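Local coordinates for Rho GTPase-activating protein 15 (Homo sapiens, PDB 3BYI) that switches off Rho-type GTPases, RAC1 among them, by speeding their conversion to the inactive GDP-bound state, at residues G13-Q18 / L69-N74; P106-S111 / P177-A182. One frame throughout, in Å; residues are numbered along the deposited sequence.

Contact 1. Residues G13-Q18 / L69-N74; sequences GLIKDQ and LRFIVN
Asp17 and Asn74 meet in a surface contact, where the loop after helix 6-12 runs past the C-terminal end of helix 63-74. OD1 of Asp17 comes within 3.3 Å of ND2 of Asn74, but the angle is too poor for a hydrogen bond and the carboxylate and amide planes stand 88° apart. Arg70 has CG anti to its backbone N (chi1 172°) and a chain extended to NE, which brings NH2 within 4.2 Å of the same OD1; that oxygen lies well out of the guanidinium plane, and the salt bridge of Arg70 goes to Glu102. In this RhoGAP domain, the all-helical GAP fold, an amide suits the helix end because OD1 of Asn74 accepts hydrogen bonds from two backbone N-H groups, those of Ile19 and Phe20. An alanine here would probably leave both without their acceptor and the loop less firmly held. The backbone O of Asn74 lies against CB of Lys16, 3.2 Å away, and against CB of Gln18; a long, flexible lysine suits this place, since its ammonium must reach Glu76. Ile15 adds an apolar touch, CG1 meeting CE1 at the edge of the Phe71 ring at 4.4 Å.

Contact 2. Residues P106-S111 / P177-A182; sequences PLFPYS and PTLLRA
Phe108 (chi1 -74°) and Leu180 both set CG anti to the carbonyl carbon, and the two side chains meet obliquely. Leu180 CG lies over one face of the Phe108 ring, 3.8 Å from its centroid and 24° off the normal, a CH-pi contact that suits a branched aliphatic chain. Leu179 CB packs on Phe108 CE1 at 3.8 Å, and Leu179 CD2 meets Leu107 CD2 at 3.9 Å, the two leucines side by side and pointing the same way. The backbones are joined too: Phe108 N donates to Leu179 O over 3.0 Å, with an N-H...O angle of 167°. One water links Leu107 N to Thr178 O; another donates to Phe108 O and Leu180 O. Pro106, whose compact, puckered ring can lie close against flat groups, puts CD over one guanidinium face of Arg181, 3.7 Å from NH1, and also over a face of the Tyr110 ring. Arg181 NH2 donates a hydrogen bond to Leu103 O, which fixes that end of the guanidinium. With Arg181 leaving helical geometry at positive phi, the arrangement is a helix C-terminus, that of helix 168-180, packed against the proline-rich loop leading into helix 110-120 within the all-helical RhoGAP domain.

In the fold
Both contacts join a loop to the C-terminal end of a helix, but in different settings. Contact 1 lies on the surface, its centre about 19 Å from the centre of the chain, whereas contact 2 is largely buried, its centre about 10 Å from the same point. The centres of the two contacts are 24 Å apart and their nearest atoms about 12 Å, so they do not touch. Helix 89-102 touches both: its Met98 packs on Arg70 of contact 1, and its Phe100 on Leu107 and Leu179 of contact 2. Contact 1 closes in sequence before contact 2 opens. Both lie away from Arg58, the predicted arginine finger for GTP hydrolysis.

Contact 1. Residues G13-Q18 / L69-N74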
loop_
_atom_site.group_PDB
_atom_site.type_symbol
_atom_site.label_atom_id
_atom_site.label_comp_id
_atom_site.label_asym_id
_atom_site.label_seq_id
_atom_site.Cartn_x
_atom_site.Cartn_y
_atom_site.Cartn_z
ATOM N N GLY A 13 -2.750 -17.380 -23.510
ATOM C CA GLY A 13 -1.932 -16.179 -23.434
ATOM C C GLY A 13 -2.746 -14.899 -23.441
ATOM O O GLY A 13 -2.173 -13.811 -23.447
ATOM N N LEU A 14 -4.076 -15.016 -23.423
ATOM C CA LEU A 14 -4.965 -13.854 -23.558
ATOM C C LEU A 14 -5.072 -12.980 -22.282
ATOM O O LEU A 14 -5.185 -11.751 -22.371
ATOM C CB LEU A 14 -6.355 -14.321 -24.005
ATOM N N ILE A 15 -5.059 -13.619 -21.107
ATOM C CA ILE A 15 -5.115 -12.931 -19.807
ATOM C C ILE A 15 -3.876 -13.295 -19.003
ATOM O O ILE A 15 -3.748 -14.411 -18.524
ATOM C CB ILE A 15 -6.351 -13.325 -18.981
ATOM C CG1 ILE A 15 -7.630 -12.842 -19.652
ATOM C CG2 ILE A 15 -6.305 -12.707 -17.594
ATOM C CD1 ILE A 15 -8.879 -13.142 -18.830
ATOM N N LYS A 16 -2.977 -12.332 -18.860
ATOM C CA LYS A 16 -1.698 -12.540 -18.197
ATOM C C LYS A 16 -1.804 -12.735 -16.688
ATOM O O LYS A 16 -1.131 -13.607 -16.156
ATOM C CB LYS A 16 -0.753 -11.363 -18.493
ATOM C CG LYS A 16 0.142 -11.524 -19.721
ATOM C CD LYS A 16 1.120 -10.340 -19.850
ATOM C CE LYS A 16 2.444 -10.766 -20.437
ATOM N NZ LYS A 16 3.019 -9.710 -21.312
ATOM N N ASP A 17 -2.620 -11.915 -16.012
ATOM C CA ASP A 17 -2.672 -11.859 -14.519
ATOM C C ASP A 17 -1.287 -11.689 -13.895
ATOM O O ASP A 17 -0.963 -12.282 -12.855
ATOM C CB ASP A 17 -3.329 -13.096 -13.919
ATOM C CG ASP A 17 -4.780 -12.891 -13.572
ATOM O OD1 ASP A 17 -5.162 -11.774 -13.219
ATOM O OD2 ASP A 17 -5.531 -13.887 -13.612
ATOM N N GLN A 18 -0.488 -10.848 -14.533
ATOM C CA GLN A 18 0.934 -10.786 -14.283
ATOM C C GLN A 18 1.307 -10.127 -12.940
ATOM O O GLN A 18 2.193 -10.627 -12.266
ATOM C CB GLN A 18 1.605 -10.057 -15.450
ATOM C CG GLN A 18 3.102 -10.277 -15.516
ATOM C CD GLN A 18 3.470 -11.738 -15.683
ATOM O OE1 GLN A 18 3.046 -12.379 -16.634
ATOM N NE2 GLN A 18 4.258 -12.269 -14.753
ATOM N N LEU A 69 -8.512 -0.655 -14.666
ATOM C CA LEU A 69 -7.132 -0.201 -14.421
ATOM C C LEU A 69 -6.239 -1.405 -14.090
ATOM O O LEU A 69 -5.171 -1.596 -14.687
ATOM C CB LEU A 69 -7.083 0.800 -13.258
ATOM C CG LEU A 69 -5.947 1.844 -13.253
ATOM C CD1 LEU A 69 -5.997 2.749 -11.977
ATOM C CD2 LEU A 69 -4.571 1.249 -13.437
ATOM N N ARG A 70 -6.687 -2.210 -13.139
ATOM C CA ARG A 70 -6.006 -3.460 -12.758
ATOM C C ARG A 70 -5.778 -4.381 -13.952
ATOM O O ARG A 70 -4.699 -4.955 -14.118
ATOM C CB ARG A 70 -6.843 -4.183 -11.726
ATOM C CG ARG A 70 -6.385 -5.563 -11.354
ATOM C CD ARG A 70 -7.330 -6.083 -10.344
ATOM N NE ARG A 70 -7.026 -7.410 -9.888
ATOM C CZ ARG A 70 -7.260 -8.511 -10.600
ATOM N NH1 ARG A 70 -7.799 -8.435 -11.797
ATOM N NH2 ARG A 70 -6.969 -9.698 -10.103
ATOM N N PHE A 71 -6.795 -4.508 -14.794
ATOM C CA PHE A 71 -6.696 -5.393 -15.949
ATOM C C PHE A 71 -5.618 -4.939 -16.928
ATOM O O PHE A 71 -4.799 -5.726 -17.412
ATOM C CB PHE A 71 -8.007 -5.442 -16.717
ATOM C CG PHE A 71 -7.967 -6.380 -17.893
ATOM C CD1 PHE A 71 -8.283 -7.730 -17.726
ATOM C CD2 PHE A 71 -7.576 -5.936 -19.152
ATOM C CE1 PHE A 71 -8.235 -8.619 -18.787
ATOM C CE2 PHE A 71 -7.542 -6.822 -20.246
ATOM C CZ PHE A 71 -7.868 -8.167 -20.054
ATOM N N ILE A 72 -5.665 -3.654 -17.265
ATOM C CA ILE A 72 -4.665 -3.051 -18.147
ATOM C C ILE A 72 -3.250 -3.289 -17.590
ATOM O O ILE A 72 -2.323 -3.645 -18.311
ATOM C CB ILE A 72 -4.931 -1.529 -18.360
ATOM C CG1 ILE A 72 -6.103 -1.321 -19.346
ATOM C CG2 ILE A 72 -3.689 -0.834 -18.821
ATOM C CD1 ILE A 72 -6.623 0.161 -19.401
ATOM N N VAL A 73 -3.087 -3.111 -16.288
ATOM C CA VAL A 73 -1.780 -3.313 -15.653
ATOM C C VAL A 73 -1.352 -4.796 -15.697
ATOM O O VAL A 73 -0.173 -5.121 -15.953
ATOM C CB VAL A 73 -1.781 -2.817 -14.175
ATOM C CG1 VAL A 73 -0.497 -3.241 -13.421
ATOM C CG2 VAL A 73 -1.959 -1.297 -14.108
ATOM N N ASN A 74 -2.304 -5.689 -15.434
ATOM C CA ASN A 74 -2.056 -7.117 -15.522
ATOM C C ASN A 74 -1.705 -7.579 -16.948
ATOM O O ASN A 74 -0.872 -8.484 -17.125
ATOM C CB ASN A 74 -3.259 -7.932 -14.974
ATOM C CG ASN A 74 -3.143 -8.258 -13.484
ATOM O OD1 ASN A 74 -2.076 -8.175 -12.904
ATOM N ND2 ASN A 74 -4.247 -8.656 -12.878
#

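Contact 2. Residues P106-S111 / P177-A182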
loop_
_atom_site.group_PDB
_atom_site.type_symbol
_atom_site.label_atom_id
_atom_site.label_comp_id
_atom_site.label_asym_id
_atom_site.label_seq_id
_atom_site.Cartn_x
_atom_site.Cartn_y
_atom_site.Cartn_z
ATOM N N PRO A 106 1.127 -9.600 3.021
ATOM C CA PRO A 106 1.121 -8.147 3.183
ATOM C C PRO A 106 2.500 -7.468 3.144
ATOM O O PRO A 106 3.524 -8.109 3.361
ATOM C CB PRO A 106 0.392 -7.933 4.544
ATOM C CG PRO A 106 0.265 -9.269 5.175
ATOM C CD PRO A 106 0.531 -10.323 4.161
ATOM N N LEU A 107 2.503 -6.150 2.893
ATOM C CA LEU A 107 3.742 -5.367 2.875
ATOM C C LEU A 107 4.561 -5.588 4.149
ATOM O O LEU A 107 5.784 -5.693 4.103
ATOM C CB LEU A 107 3.445 -3.875 2.699
ATOM C CG LEU A 107 4.637 -2.902 2.535
ATOM C CD1 LEU A 107 5.512 -3.292 1.365
ATOM C CD2 LEU A 107 4.153 -1.427 2.406
ATOM N N PHE A 108 3.863 -5.625 5.273
ATOM C CA PHE A 108 4.461 -5.966 6.550
ATOM C C PHE A 108 4.394 -7.481 6.664
ATOM O O PHE A 108 3.282 -8.030 6.860
ATOM C CB PHE A 108 3.645 -5.331 7.689
ATOM C CG PHE A 108 3.841 -3.853 7.821
ATOM C CD1 PHE A 108 3.289 -2.969 6.889
ATOM C CD2 PHE A 108 4.566 -3.341 8.872
ATOM C CE1 PHE A 108 3.464 -1.610 7.007
ATOM C CE2 PHE A 108 4.763 -1.984 8.989
ATOM C CZ PHE A 108 4.202 -1.111 8.069
ATOM N N PRO A 109 5.548 -8.178 6.533
ATOM C CA PRO A 109 5.429 -9.618 6.556
ATOM C C PRO A 109 4.859 -10.150 7.872
ATOM O O PRO A 109 5.138 -9.628 8.959
ATOM C CB PRO A 109 6.874 -10.107 6.318
ATOM C CG PRO A 109 7.588 -8.901 5.696
ATOM C CD PRO A 109 6.955 -7.751 6.380
ATOM N N TYR A 110 4.051 -11.189 7.732
ATOM C CA TYR A 110 3.511 -11.948 8.847
ATOM C C TYR A 110 4.607 -12.358 9.859
ATOM O O TYR A 110 4.384 -12.312 11.072
ATOM C CB TYR A 110 2.843 -13.248 8.327
ATOM C CG TYR A 110 1.665 -13.146 7.352
ATOM C CD1 TYR A 110 0.485 -12.504 7.714
ATOM C CD2 TYR A 110 1.718 -13.782 6.086
ATOM C CE1 TYR A 110 -0.611 -12.441 6.841
ATOM C CE2 TYR A 110 0.621 -13.742 5.193
ATOM C CZ TYR A 110 -0.543 -13.060 5.579
ATOM O OH TYR A 110 -1.626 -12.977 4.700
ATOM N N SER A 111 5.772 -12.798 9.371
ATOM C CA SER A 111 6.868 -13.170 10.297
ATOM C C SER A 111 7.306 -11.985 11.183
ATOM O O SER A 111 7.732 -12.185 12.318
ATOM C CB SER A 111 8.061 -13.767 9.561
ATOM O OG SER A 111 8.583 -12.918 8.566
ATOM N N PRO A 177 -5.093 -1.950 7.992
ATOM C CA PRO A 177 -5.569 -3.190 7.400
ATOM C C PRO A 177 -4.962 -3.493 6.019
ATOM O O PRO A 177 -4.772 -4.650 5.698
ATOM C CB PRO A 177 -7.086 -2.957 7.281
ATOM C CG PRO A 177 -7.393 -1.837 8.186
ATOM C CD PRO A 177 -6.181 -0.996 8.252
ATOM N N THR A 178 -4.706 -2.454 5.222
ATOM C CA THR A 178 -4.193 -2.598 3.859
ATOM C C THR A 178 -2.751 -3.162 3.841
ATOM O O THR A 178 -2.420 -3.963 2.988
ATOM C CB THR A 178 -4.309 -1.198 3.116
ATOM O OG1 THR A 178 -5.693 -0.886 2.881
ATOM C CG2 THR A 178 -3.605 -1.160 1.808
ATOM N N LEU A 179 -1.933 -2.751 4.806
ATOM C CA LEU A 179 -0.498 -3.023 4.792
ATOM C C LEU A 179 -0.066 -4.112 5.774
ATOM O O LEU A 179 0.966 -4.753 5.576
ATOM C CB LEU A 179 0.260 -1.710 5.049
ATOM C CG LEU A 179 -0.028 -0.547 4.058
ATOM C CD1 LEU A 179 0.750 0.625 4.435
ATOM C CD2 LEU A 179 0.322 -0.895 2.652
ATOM N N LEU A 180 -0.850 -4.321 6.832
ATOM C CA LEU A 180 -0.530 -5.313 7.858
ATOM C C LEU A 180 -1.518 -6.494 7.889
ATOM O O LEU A 180 -1.150 -7.627 8.257
ATOM C CB LEU A 180 -0.464 -4.641 9.222
ATOM C CG LEU A 180 0.699 -3.655 9.406
ATOM C CD1 LEU A 180 0.333 -2.146 9.377
ATOM C CD2 LEU A 180 1.397 -3.993 10.683
ATOM N N ARG A 181 -2.768 -6.258 7.502
ATOM C CA ARG A 181 -3.714 -7.385 7.313
ATOM C C ARG A 181 -3.763 -8.320 8.534
ATOM O O ARG A 181 -3.827 -9.534 8.403
ATOM C CB ARG A 181 -3.316 -8.183 6.058
ATOM C CG ARG A 181 -4.387 -9.085 5.440
ATOM C CD ARG A 181 -3.791 -9.903 4.278
ATOM N NE ARG A 181 -3.405 -9.056 3.162
ATOM C CZ ARG A 181 -2.756 -9.463 2.074
ATOM N NH1 ARG A 181 -2.415 -10.739 1.928
ATOM N NH2 ARG A 181 -2.459 -8.576 1.121
ATOM N N ALA A 182 -3.771 -7.724 9.723
ATOM C CA ALA A 182 -3.594 -8.464 10.982
ATOM C C ALA A 182 -4.892 -8.841 11.673
ATOM O O ALA A 182 -4.849 -9.492 12.711
ATOM C CB ALA A 182 -2.699 -7.657 11.941
HETATM O O HOH W 1 -0.435 -5.139 1.826
HETATM O O HOH W 2 1.399 -8.097 8.568
#